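Local coordinates for protein Cg9734-pa (Drosophila melanogaster, PDB 2BK9) that binds heme as an insect globin with a hexacoordinate iron, and probably binds and carries oxygen, at residues 29-34 with 107-112; 101-106 with 144-149. The protein carries 1 engineered substitution. All blocks are in the same frame, centred on the assembly; numbering follows the deposited sequence.

Interaction 1: 29-34 with 107-112. With HEM (protoporphyrin IX containing Fe), chain B.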
ATOM      1  N   THR A  29      -1.853  -0.084  11.513  1.00  4.75           N
ATOM      2  CA  THR A  29      -1.584  -0.627  12.836  1.00  4.93           C
ATOM      3  C   THR A  29      -0.711  -1.885  12.759  1.00  5.43           C
ATOM      4  O   THR A  29       0.180  -2.045  13.586  1.00  6.49           O
ATOM      5  CB  THR A  29      -2.822  -0.911  13.681  1.00  5.16           C
ATOM      6  OG1 THR A  29      -3.651  -1.873  13.030  1.00  5.29           O
ATOM      7  CG2 THR A  29      -3.596   0.345  14.013  1.00  5.76           C
ATOM      8  N   GLN A  30      -0.948  -2.755  11.776  1.00  5.15           N
ATOM      9  CA  GLN A  30      -0.153  -3.966  11.683  1.00  5.75           C
ATOM     10  C   GLN A  30       1.299  -3.628  11.340  1.00  5.39           C
ATOM     11  O   GLN A  30       2.230  -4.225  11.864  1.00  6.16           O
ATOM     12  CB  GLN A  30      -0.764  -4.960  10.662  1.00  6.06           C
ATOM     13  CG  GLN A  30       0.091  -6.223  10.511  1.00  7.56           C
ATOM     14  CD  GLN A  30      -0.332  -7.296   9.518  1.00  8.63           C
ATOM     15  OE1 GLN A  30       0.428  -8.260   9.299  1.00  9.55           O
ATOM     16  NE2 GLN A  30      -1.521  -7.218   8.950  1.00  9.27           N
ATOM     17  N   PHE A  31       1.462  -2.683  10.427  1.00  5.01           N
ATOM     18  CA  PHE A  31       2.792  -2.210  10.069  1.00  4.53           C
ATOM     19  C   PHE A  31       3.562  -1.762  11.318  1.00  4.45           C
ATOM     20  O   PHE A  31       4.694  -2.165  11.530  1.00  5.09           O
ATOM     21  CB  PHE A  31       2.606  -1.106   9.065  1.00  4.84           C
ATOM     22  CG  PHE A  31       3.855  -0.453   8.549  1.00  4.90           C
ATOM     23  CD1 PHE A  31       4.865  -1.169   7.909  1.00  5.78           C
ATOM     24  CD2 PHE A  31       3.976   0.911   8.618  1.00  5.40           C
ATOM     25  CE1 PHE A  31       5.950  -0.536   7.364  1.00  5.57           C
ATOM     26  CE2 PHE A  31       5.057   1.551   8.045  1.00  6.84           C
ATOM     27  CZ  PHE A  31       6.046   0.811   7.421  1.00  6.27           C
ATOM     28  N   PHE A  32       2.929  -0.922  12.117  1.00  4.44           N
ATOM     29  CA  PHE A  32       3.621  -0.390  13.289  1.00  5.30           C
ATOM     30  C   PHE A  32       3.758  -1.410  14.420  1.00  5.26           C
ATOM     31  O   PHE A  32       4.707  -1.344  15.184  1.00  6.38           O
ATOM     32  CB  PHE A  32       2.945   0.869  13.807  1.00  5.28           C
ATOM     33  CG  PHE A  32       2.944   2.001  12.851  1.00  5.23           C
ATOM     34  CD1 PHE A  32       4.109   2.419  12.211  1.00  5.66           C
ATOM     35  CD2 PHE A  32       1.773   2.705  12.590  1.00  6.27           C
ATOM     36  CE1 PHE A  32       4.059   3.472  11.347  1.00  5.37           C
ATOM     37  CE2 PHE A  32       1.757   3.777  11.731  1.00  6.18           C
ATOM     38  CZ  PHE A  32       2.894   4.173  11.144  1.00  6.44           C
ATOM     39  N   ASN A  33       2.807  -2.330  14.529  1.00  5.20           N
ATOM     40  CA  ASN A  33       2.917  -3.378  15.541  1.00  5.08           C
ATOM     41  C   ASN A  33       4.073  -4.298  15.270  1.00  5.51           C
ATOM     42  O   ASN A  33       4.855  -4.627  16.167  1.00  6.88           O
ATOM     43  CB  ASN A  33       1.585  -4.156  15.549  1.00  5.36           C
ATOM     44  CG  ASN A  33       1.453  -5.087  16.679  1.00  6.58           C
ATOM     45  OD1 ASN A  33       1.981  -4.853  17.760  1.00  8.88           O
ATOM     46  ND2 ASN A  33       0.737  -6.170  16.439  1.00  7.90           N
ATOM     47  N   ARG A  34       4.189  -4.751  14.017  1.00  5.23           N
ATOM     48  CA  ARG A  34       5.295  -5.659  13.628  1.00  5.45           C
ATOM     49  C   ARG A  34       6.624  -4.922  13.509  1.00  5.37           C
ATOM     50  O   ARG A  34       7.647  -5.488  13.821  1.00  6.59           O
ATOM     51  CB  ARG A  34       4.962  -6.324  12.293  1.00  5.77           C
ATOM     52  CG  ARG A  34       3.835  -7.313  12.327  1.00  7.62           C
ATOM     53  CD  ARG A  34       3.784  -8.088  11.019  1.00  8.69           C
ATOM     54  NE  ARG A  34       2.677  -8.993  10.904  1.00  9.05           N
ATOM     55  CZ  ARG A  34       2.560 -10.133  11.585  1.00  9.60           C
ATOM     56  NH1 ARG A  34       3.543 -10.614  12.305  0.80  9.57           N
ATOM     57  NH2 ARG A  34       1.438 -10.848  11.439  0.80  9.10           N
ATOM     58  N   ASN A 107       9.046  -3.002   1.983  1.00  4.80           N
ATOM     59  CA  ASN A 107       8.806  -4.445   1.963  1.00  5.96           C
ATOM     60  C   ASN A 107       8.077  -4.905   3.224  1.00  6.04           C
ATOM     61  O   ASN A 107       7.238  -5.807   3.155  1.00  7.01           O
ATOM     62  CB  ASN A 107      10.099  -5.198   1.721  1.00  6.51           C
ATOM     63  CG  ASN A 107      10.532  -5.136   0.288  1.00  6.83           C
ATOM     64  OD1 ASN A 107       9.706  -5.072  -0.629  1.00  8.48           O
ATOM     65  ND2 ASN A 107      11.857  -5.130   0.067  1.00  6.89           N
ATOM     66  N   GLN A 108       8.342  -4.269   4.361  1.00  6.01           N
ATOM     67  CA  GLN A 108       7.583  -4.495   5.575  1.00  5.90           C
ATOM     68  C   GLN A 108       6.093  -4.191   5.335  1.00  6.04           C
ATOM     69  O   GLN A 108       5.209  -4.981   5.670  1.00  6.57           O
ATOM     70  CB  GLN A 108       8.150  -3.629   6.720  1.00  5.76           C
ATOM     71  CG  GLN A 108       9.457  -4.134   7.260  1.00  5.88           C
ATOM     72  CD  GLN A 108      10.136  -3.141   8.184  1.00  5.59           C
ATOM     73  OE1 GLN A 108       9.788  -1.964   8.218  1.00  6.82           O
ATOM     74  NE2 GLN A 108      11.110  -3.610   8.939  1.00  7.15           N
ATOM     75  N   LEU A 109       5.801  -3.044   4.728  1.00  5.65           N
ATOM     76  CA  LEU A 109       4.432  -2.676   4.460  1.00  6.09           C
ATOM     77  C   LEU A 109       3.794  -3.614   3.448  1.00  6.19           C
ATOM     78  O   LEU A 109       2.604  -3.918   3.547  1.00  6.25           O
ATOM     79  CB  LEU A 109       4.360  -1.214   3.971  1.00  5.95           C
ATOM     80  CG  LEU A 109       2.942  -0.675   3.816  1.00  6.06           C
ATOM     81  CD1 LEU A 109       2.194  -0.574   5.105  1.00  7.12           C
ATOM     82  CD2 LEU A 109       2.937   0.671   3.126  1.00  7.08           C
ATOM     83  N   LYS A 110       4.578  -4.053   2.485  1.00  7.12           N
ATOM     84  CA  LYS A 110       4.060  -4.902   1.403  1.00  8.34           C
ATOM     85  C   LYS A 110       3.403  -6.162   1.956  1.00  6.60           C
ATOM     86  O   LYS A 110       2.288  -6.539   1.574  1.00  7.52           O
ATOM     87  CB  LYS A 110       5.204  -5.298   0.464  1.00  8.90           C
ATOM     88  CG  LYS A 110       4.877  -6.113  -0.745  1.00 11.94           C
ATOM     89  CD  LYS A 110       6.210  -6.498  -1.493  1.00 12.90           C
ATOM     90  CE  LYS A 110       6.044  -6.853  -2.946  1.00 17.57           C
ATOM     91  NZ  LYS A 110       7.313  -7.512  -3.377  1.00 17.51           N
ATOM     92  N   GLY A 111       4.106  -6.855   2.847  1.00  7.25           N
ATOM     93  CA  GLY A 111       3.573  -8.064   3.380  1.00  7.05           C
ATOM     94  C   GLY A 111       2.335  -7.827   4.198  1.00  6.07           C
ATOM     95  O   GLY A 111       1.412  -8.619   4.195  1.00  6.97           O
ATOM     96  N   VAL A 112       2.278  -6.693   4.874  1.00  6.12           N
ATOM     97  CA  VAL A 112       1.119  -6.339   5.699  1.00  6.21           C
ATOM     98  C   VAL A 112      -0.070  -6.003   4.830  1.00  5.72           C
ATOM     99  O   VAL A 112      -1.179  -6.439   5.127  1.00  6.27           O
ATOM    100  CB  VAL A 112       1.486  -5.191   6.593  1.00  7.02           C
ATOM    101  CG1 VAL A 112       0.273  -4.536   7.142  1.00  9.71           C
ATOM    102  CG2 VAL A 112       2.510  -5.617   7.673  1.00  7.87           C
TER
HETATM  103  CHA HEM B1154       3.385  10.659   3.548  1.00  7.27           C
HETATM  104  CHB HEM B1154       1.353   7.471   0.576  1.00  6.82           C
HETATM  105  CHC HEM B1154       4.136   4.096   2.464  1.00  6.37           C
HETATM  106  CHD HEM B1154       5.820   7.151   5.716  1.00  5.75           C
HETATM  107  C1A HEM B1154       2.655  10.088   2.539  1.00  7.00           C
HETATM  108  C2A HEM B1154       1.858  10.826   1.557  1.00  8.47           C
HETATM  109  C3A HEM B1154       1.292   9.948   0.698  1.00  7.51           C
HETATM  110  C4A HEM B1154       1.699   8.652   1.161  1.00  6.82           C
HETATM  111  CMA HEM B1154       0.372  10.158  -0.520  1.00  8.52           C
HETATM  112  CAA HEM B1154       1.736  12.354   1.543  1.00  9.39           C
HETATM  113  CBA HEM B1154       2.992  12.992   0.949  1.00  9.16           C
HETATM  114  CGA HEM B1154       2.831  14.481   1.100  1.00 11.81           C
HETATM  115  O1A HEM B1154       3.066  15.022   2.221  1.00 14.89           O
HETATM  116  O2A HEM B1154       2.479  15.133   0.103  1.00 13.82           O
HETATM  117  C1B HEM B1154       1.893   6.240   0.865  1.00  6.44           C
HETATM  118  C2B HEM B1154       1.636   5.051   0.102  1.00  6.29           C
HETATM  119  C3B HEM B1154       2.425   4.099   0.637  1.00  6.01           C
HETATM  120  C4B HEM B1154       3.210   4.690   1.677  1.00  5.12           C
HETATM  121  CMB HEM B1154       0.656   4.959  -1.034  1.00  7.17           C
HETATM  122  CAB HEM B1154       2.613   2.701   0.189  1.00  7.68           C
HETATM  123  CBB HEM B1154       1.686   1.934  -0.354  1.00  9.81           C
HETATM  124  C1C HEM B1154       4.849   4.606   3.504  1.00  5.89           C
HETATM  125  C2C HEM B1154       5.831   3.904   4.323  1.00  5.96           C
HETATM  126  C3C HEM B1154       6.258   4.735   5.274  1.00  6.21           C
HETATM  127  C4C HEM B1154       5.592   5.993   5.053  1.00  5.69           C
HETATM  128  CMC HEM B1154       6.271   2.462   4.076  1.00  7.09           C
HETATM  129  CAC HEM B1154       7.259   4.381   6.342  1.00  6.24           C
HETATM  130  CBC HEM B1154       7.357   4.894   7.550  1.00  8.10           C
HETATM  131  C1D HEM B1154       5.303   8.373   5.443  1.00  5.69           C
HETATM  132  C2D HEM B1154       5.655   9.562   6.095  1.00  6.60           C
HETATM  133  C3D HEM B1154       4.927  10.613   5.471  1.00  7.40           C
HETATM  134  C4D HEM B1154       4.177   9.970   4.425  1.00  6.73           C
HETATM  135  CMD HEM B1154       6.587   9.690   7.287  1.00  7.20           C
HETATM  136  CAD HEM B1154       4.990  12.071   5.842  1.00  7.90           C
HETATM  137  CBD HEM B1154       4.081  12.394   6.986  1.00  8.24           C
HETATM  138  CGD HEM B1154       4.132  13.829   7.407  1.00 10.39           C
HETATM  139  O1D HEM B1154       3.534  14.177   8.453  1.00 12.81           O
HETATM  140  O2D HEM B1154       4.769  14.650   6.695  1.00 11.50           O
HETATM  141  NA  HEM B1154       2.565   8.767   2.252  1.00  6.20           N
HETATM  142  NB  HEM B1154       2.869   6.007   1.842  1.00  5.44           N
HETATM  143  NC  HEM B1154       4.727   5.889   3.972  1.00  5.70           N
HETATM  144  ND  HEM B1154       4.416   8.636   4.421  1.00  6.51           N
HETATM  145 FE   HEM B1154       3.616   7.342   3.142  1.00  5.51          FE
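Phe31 reaches from helix 20-34 onto Leu109 of helix 103-120, and the two side chains cross at about a right angle. Phe31 CG is anti to its backbone N (chi1 180°), which starts the ring off toward Leu109 CD1. Its CB meets Leu109 CD1 at 4.0 Å. Phe31 CG lies by the same methyl group. Further along the ring, Phe31 CD1 rests by the CA of Leu109. Phe31 CE1 comes closest to the opposing backbone, 3.6 Å from Leu109 N, and also touches the CB of Gln108, which sits at the ring edge. The tip, Phe31 CZ, is 3.7 Å from the heme methyl CMC. Heme CAC lies in the ring plane, at the edge. Over one face stands Leu109 CD1, 4.1 Å from the ring centroid, in a CH-pi contact offset toward the rim. The other methyl of Leu109, CD2, packs on heme CAB at 3.6 Å. Both residues therefore line the heme pocket. This is the crossing of the B and G helices of the globin fold. The short segments approach to 9.3 Å between axes, with their directions 126° apart.

Next to the ring, Gln30 and Val112 meet tip to tip. The Gln30 chain is extended, and its CD touches Val112 CG1 at 3.7 Å. Val112 CG2 lies by the CG and OE1 of Gln30. The amide is gripped at both ends. Arg34 NE donates to Gln30 OE1 over 2.9 Å, nearly straight at 172°, in the carbonyl plane and on a lone pair. Gln30 NE2 bonds to Asp115. The Gln108 OE1 accepts from Asn38 ND2. No hydrogen bond joins the two segments.

Interaction 2: 101-106 with 144-149. With MG (magnesium ion), chain D; HEM (protoporphyrin IX containing Fe), chain B.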
ATOM      1  N   VAL A 101      12.381   6.548   3.641  1.00  4.93           N
ATOM      2  CA  VAL A 101      11.661   5.295   3.728  1.00  4.99           C
ATOM      3  C   VAL A 101      12.415   4.251   2.905  1.00  4.11           C
ATOM      4  O   VAL A 101      12.503   4.366   1.675  1.00  5.37           O
ATOM      5  CB  VAL A 101      10.203   5.437   3.280  1.00  5.25           C
ATOM      6  CG1 VAL A 101       9.506   4.106   3.294  1.00  5.62           C
ATOM      7  CG2 VAL A 101       9.498   6.458   4.148  1.00  5.45           C
ATOM      8  N   SER A 102      13.003   3.282   3.581  1.00  4.46           N
ATOM      9  CA  SER A 102      13.901   2.350   2.952  1.00  4.97           C
ATOM     10  C   SER A 102      13.142   1.310   2.159  1.00  4.38           C
ATOM     11  O   SER A 102      11.946   1.086   2.353  1.00  5.00           O
ATOM     12  CB  SER A 102      14.725   1.666   3.983  1.00  5.41           C
ATOM     13  OG  SER A 102      13.907   0.833   4.777  1.00  5.84           O
ATOM     14  N   LYS A 103      13.872   0.574   1.320  1.00  4.98           N
ATOM     15  CA  LYS A 103      13.250  -0.546   0.666  1.00  5.08           C
ATOM     16  C   LYS A 103      12.773  -1.607   1.673  1.00  5.51           C
ATOM     17  O   LYS A 103      11.723  -2.192   1.474  1.00  5.48           O
ATOM     18  CB  LYS A 103      14.180  -1.152  -0.393  1.00  5.49           C
ATOM     19  CG  LYS A 103      14.331  -0.167  -1.559  1.00  5.96           C
ATOM     20  CD  LYS A 103      15.134  -0.704  -2.721  1.00  5.64           C
ATOM     21  CE  LYS A 103      15.138   0.319  -3.853  1.00  6.68           C
ATOM     22  NZ  LYS A 103      15.854  -0.046  -5.071  1.00  8.93           N
ATOM     23  N   GLU A 104      13.532  -1.813   2.758  1.00  5.28           N
ATOM     24  CA  GLU A 104      13.066  -2.685   3.801  1.00  5.69           C
ATOM     25  C   GLU A 104      11.729  -2.224   4.387  1.00  5.17           C
ATOM     26  O   GLU A 104      10.839  -3.051   4.570  1.00  5.05           O
ATOM     27  CB  GLU A 104      14.130  -2.800   4.913  1.00  6.07           C
ATOM     28  CG  GLU A 104      13.677  -3.768   5.992  1.00  6.99           C
ATOM     29  CD  GLU A 104      14.500  -3.797   7.230  1.00  9.62           C
ATOM     30  OE1 GLU A 104      14.461  -4.825   7.945  1.00 11.30           O
ATOM     31  OE2 GLU A 104      15.208  -2.807   7.485  1.00 11.95           O
ATOM     32  N   SER A 105      11.607  -0.928   4.660  1.00  4.68           N
ATOM     33  CA  SER A 105      10.357  -0.405   5.171  1.00  5.15           C
ATOM     34  C   SER A 105       9.206  -0.633   4.200  1.00  4.60           C
ATOM     35  O   SER A 105       8.128  -1.077   4.593  1.00  5.41           O
ATOM     36  CB  SER A 105      10.535   1.079   5.451  1.00  5.22           C
ATOM     37  OG  SER A 105       9.387   1.683   5.936  1.00  6.39           O
ATOM     38  N   TYR A 106       9.383  -0.325   2.918  1.00  4.61           N
ATOM     39  CA  TYR A 106       8.384  -0.643   1.932  1.00  5.04           C
ATOM     40  C   TYR A 106       8.047  -2.140   1.929  1.00  5.19           C
ATOM     41  O   TYR A 106       6.873  -2.513   1.855  1.00  5.58           O
ATOM     42  CB  TYR A 106       8.787  -0.220   0.538  1.00  5.27           C
ATOM     43  CG  TYR A 106       8.586   1.248   0.240  1.00  5.69           C
ATOM     44  CD1 TYR A 106       7.321   1.789   0.094  1.00  6.11           C
ATOM     45  CD2 TYR A 106       9.683   2.076   0.056  1.00  5.53           C
ATOM     46  CE1 TYR A 106       7.116   3.099  -0.234  1.00  6.29           C
ATOM     47  CE2 TYR A 106       9.492   3.404  -0.288  1.00  5.81           C
ATOM     48  CZ  TYR A 106       8.215   3.909  -0.459  1.00  6.12           C
ATOM     49  OH  TYR A 106       8.007   5.201  -0.829  1.00  6.40           O
ATOM     50  N   LYS A 144      12.658   1.624  -8.601  1.00  6.01           N
ATOM     51  CA  LYS A 144      13.519   2.251  -9.610  1.00  6.57           C
ATOM     52  C   LYS A 144      13.659   3.743  -9.367  1.00  6.48           C
ATOM     53  O   LYS A 144      14.314   4.398 -10.162  1.00  8.20           O
ATOM     54  CB  LYS A 144      13.104   1.902 -11.065  1.00  8.21           C
ATOM     55  CG  LYS A 144      11.810   2.469 -11.514  1.00  7.69           C
ATOM     56  CD  LYS A 144      11.564   2.124 -12.981  1.00  9.94           C
ATOM     57  CE  LYS A 144      10.164   2.518 -13.525  1.00  9.66           C
ATOM     58  NZ  LYS A 144       9.924   3.980 -13.468  1.00  9.61           N
ATOM     59  N   ALA A 145      13.065   4.289  -8.300  1.00  5.90           N
ATOM     60  CA  ALA A 145      13.177   5.687  -7.989  1.00  6.24           C
ATOM     61  C   ALA A 145      14.004   5.999  -6.730  1.00  5.73           C
ATOM     62  O   ALA A 145      14.227   7.181  -6.456  1.00  6.81           O
ATOM     63  CB  ALA A 145      11.797   6.303  -7.838  1.00  7.39           C
ATOM     64  N   ILE A 146      14.441   4.990  -5.964  1.00  5.41           N
ATOM     65  CA  ILE A 146      15.153   5.194  -4.707  1.00  5.79           C
ATOM     66  C   ILE A 146      16.277   4.207  -4.590  1.00  5.17           C
ATOM     67  O   ILE A 146      16.288   3.157  -5.214  1.00  5.88           O
ATOM     68  CB  ILE A 146      14.207   5.091  -3.483  1.00  5.09           C
ATOM     69  CG1 ILE A 146      13.454   3.747  -3.470  1.00  5.43           C
ATOM     70  CG2 ILE A 146      13.256   6.268  -3.446  1.00  7.03           C
ATOM     71  CD1 ILE A 146      12.825   3.455  -2.152  1.00  5.84           C
ATOM     72  N   ASP A 147      17.243   4.571  -3.753  1.00  5.45           N
ATOM     73  CA  ASP A 147      18.258   3.644  -3.292  1.00  6.07           C
ATOM     74  C   ASP A 147      17.715   2.784  -2.151  1.00  5.76           C
ATOM     75  O   ASP A 147      16.562   2.927  -1.751  1.00  5.92           O
ATOM     76  CB  ASP A 147      19.572   4.378  -2.978  1.00  6.21           C
ATOM     77  CG  ASP A 147      19.574   5.191  -1.679  1.00  7.42           C
ATOM     78  OD1 ASP A 147      18.631   5.083  -0.862  1.00  6.61           O
ATOM     79  OD2 ASP A 147      20.558   5.951  -1.457  1.00  7.76           O
ATOM     80  N   ASP A 148      18.543   1.870  -1.665  1.00  5.69           N
ATOM     81  CA  ASP A 148      18.062   0.938  -0.656  1.00  6.63           C
ATOM     82  C   ASP A 148      17.576   1.685   0.594  1.00  5.43           C
ATOM     83  O   ASP A 148      16.751   1.155   1.334  1.00  5.85           O
ATOM     84  CB  ASP A 148      19.155  -0.021  -0.208  1.00  7.89           C
ATOM     85  CG  ASP A 148      19.431  -1.109  -1.148  1.00 11.56           C
ATOM     86  OD1 ASP A 148      18.781  -1.226  -2.188  1.00 11.42           O
ATOM     87  OD2 ASP A 148      20.236  -2.011  -0.812  1.00 16.33           O
ATOM     88  N   ASP A 149      18.149   2.839   0.929  1.00  6.03           N
ATOM     89  CA  ASP A 149      17.798   3.573   2.131  1.00  5.91           C
ATOM     90  C   ASP A 149      16.680   4.575   1.936  1.00  5.27           C
ATOM     91  O   ASP A 149      16.231   5.201   2.904  1.00  6.45           O
ATOM     92  CB  ASP A 149      19.039   4.278   2.673  1.00  7.55           C
ATOM     93  CG  ASP A 149      20.101   3.333   3.021  1.00  9.18           C
ATOM     94  OD1 ASP A 149      19.857   2.253   3.603  1.00 11.14           O
ATOM     95  OD2 ASP A 149      21.250   3.584   2.687  1.00 12.07           O
TER
HETATM   96 MG    MG D1156      22.376   6.444  -2.205  1.00 11.61          MG
HETATM   97  CHA HEM B1154       3.385  10.659   3.548  1.00  7.27           C
HETATM   98  CHB HEM B1154       1.353   7.471   0.576  1.00  6.82           C
HETATM   99  CHC HEM B1154       4.136   4.096   2.464  1.00  6.37           C
HETATM  100  CHD HEM B1154       5.820   7.151   5.716  1.00  5.75           C
HETATM  101  C1A HEM B1154       2.655  10.088   2.539  1.00  7.00           C
HETATM  102  C2A HEM B1154       1.858  10.826   1.557  1.00  8.47           C
HETATM  103  C3A HEM B1154       1.292   9.948   0.698  1.00  7.51           C
HETATM  104  C4A HEM B1154       1.699   8.652   1.161  1.00  6.82           C
HETATM  105  CMA HEM B1154       0.372  10.158  -0.520  1.00  8.52           C
HETATM  106  CAA HEM B1154       1.736  12.354   1.543  1.00  9.39           C
HETATM  107  CBA HEM B1154       2.992  12.992   0.949  1.00  9.16           C
HETATM  108  CGA HEM B1154       2.831  14.481   1.100  1.00 11.81           C
HETATM  109  O1A HEM B1154       3.066  15.022   2.221  1.00 14.89           O
HETATM  110  O2A HEM B1154       2.479  15.133   0.103  1.00 13.82           O
HETATM  111  C1B HEM B1154       1.893   6.240   0.865  1.00  6.44           C
HETATM  112  C2B HEM B1154       1.636   5.051   0.102  1.00  6.29           C
HETATM  113  C3B HEM B1154       2.425   4.099   0.637  1.00  6.01           C
HETATM  114  C4B HEM B1154       3.210   4.690   1.677  1.00  5.12           C
HETATM  115  CMB HEM B1154       0.656   4.959  -1.034  1.00  7.17           C
HETATM  116  CAB HEM B1154       2.613   2.701   0.189  1.00  7.68           C
HETATM  117  CBB HEM B1154       1.686   1.934  -0.354  1.00  9.81           C
HETATM  118  C1C HEM B1154       4.849   4.606   3.504  1.00  5.89           C
HETATM  119  C2C HEM B1154       5.831   3.904   4.323  1.00  5.96           C
HETATM  120  C3C HEM B1154       6.258   4.735   5.274  1.00  6.21           C
HETATM  121  C4C HEM B1154       5.592   5.993   5.053  1.00  5.69           C
HETATM  122  CMC HEM B1154       6.271   2.462   4.076  1.00  7.09           C
HETATM  123  CAC HEM B1154       7.259   4.381   6.342  1.00  6.24           C
HETATM  124  CBC HEM B1154       7.357   4.894   7.550  1.00  8.10           C
HETATM  125  C1D HEM B1154       5.303   8.373   5.443  1.00  5.69           C
HETATM  126  C2D HEM B1154       5.655   9.562   6.095  1.00  6.60           C
HETATM  127  C3D HEM B1154       4.927  10.613   5.471  1.00  7.40           C
HETATM  128  C4D HEM B1154       4.177   9.970   4.425  1.00  6.73           C
HETATM  129  CMD HEM B1154       6.587   9.690   7.287  1.00  7.20           C
HETATM  130  CAD HEM B1154       4.990  12.071   5.842  1.00  7.90           C
HETATM  131  CBD HEM B1154       4.081  12.394   6.986  1.00  8.24           C
HETATM  132  CGD HEM B1154       4.132  13.829   7.407  1.00 10.39           C
HETATM  133  O1D HEM B1154       3.534  14.177   8.453  1.00 12.81           O
HETATM  134  O2D HEM B1154       4.769  14.650   6.695  1.00 11.50           O
HETATM  135  NA  HEM B1154       2.565   8.767   2.252  1.00  6.20           N
HETATM  136  NB  HEM B1154       2.869   6.007   1.842  1.00  5.44           N
HETATM  137  NC  HEM B1154       4.727   5.889   3.972  1.00  5.70           N
HETATM  138  ND  HEM B1154       4.416   8.636   4.421  1.00  6.51           N
HETATM  139 FE   HEM B1154       3.616   7.342   3.142  1.00  5.51          FE
HETATM  140  O   HOH W   1      18.511   0.253  -4.544  1.00 15.57           O
HETATM  141  O   HOH W   2      22.083   5.799  -4.250  1.00 13.81           O
HETATM  142  O   HOH W   3      23.129   4.602  -1.641  1.00 14.24           O
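Lys103 and Asp148 make the main polar link. Lys103 N donates to Asp148 O over 2.9 Å at 164°, from above the carbonyl plane. The Lys103 chain is extended and carries its ammonium group past Ile146. Lys103 NZ makes a weak bond of 3.2 Å to Ile146 O. A stronger partner is the carbonyl of Phe143, the last residue of helix 125-143. One water accepts from Lys103 NZ at 2.7 Å and donates to Asp148 OD1 at 2.8 Å, bridging two opposite charges too far apart for a salt bridge. An alanine at Lys103 would probably leave the carbonyls of Phe143 and Ile146 without this donor and the Asp148 carboxylate without its bridged charge.

Apolar contact is carried by Ile146. Its CG1 lies against Lys103 CE, the two chains running past each other in opposite directions. Its CD1 touches Tyr106 CE2 at 3.8 Å. Over one face of the Tyr106 ring lies Val101 CG1, which is 3.7 Å from heme CMC.

The metal contact faces away from segment 101-106. Asp147 OD2 binds a magnesium ion at 2.0 Å, and two waters also ligate it. Asp147 OD1 accepts from Asn151 N.

Ser102 OG sits between its backbone N and carbonyl carbon (chi1 67°) and accepts from Ser105 N, 2.9 Å away. Ser102 is thus the N-cap of helix 103-120, the G helix of a globin, here met by the tail after the H helix beside the heme pocket.

In the fold
From the N terminus the chain first passes 29-34, at the end of helix 20-34. It runs through helices 56-75 and 81-96 before reaching 101-106, and 107-112 follows directly. Interaction 1 closes the loop from 29-34 to 107-112. Interaction 2 opens at 101-106, inside that loop, and closes beyond it at 144-149, so the two cross. Helix 103-120 serves both: its start meets the tail after helix 125-143, and the next turns meet helix 20-34. The contacts touch where Phe31 CE1 packs on Ser105 O at 3.6 Å. Both reach the heme, interaction 2 through 101-106 alone, so helix 103-120 links the early helix and the C-terminal tail beside the pocket.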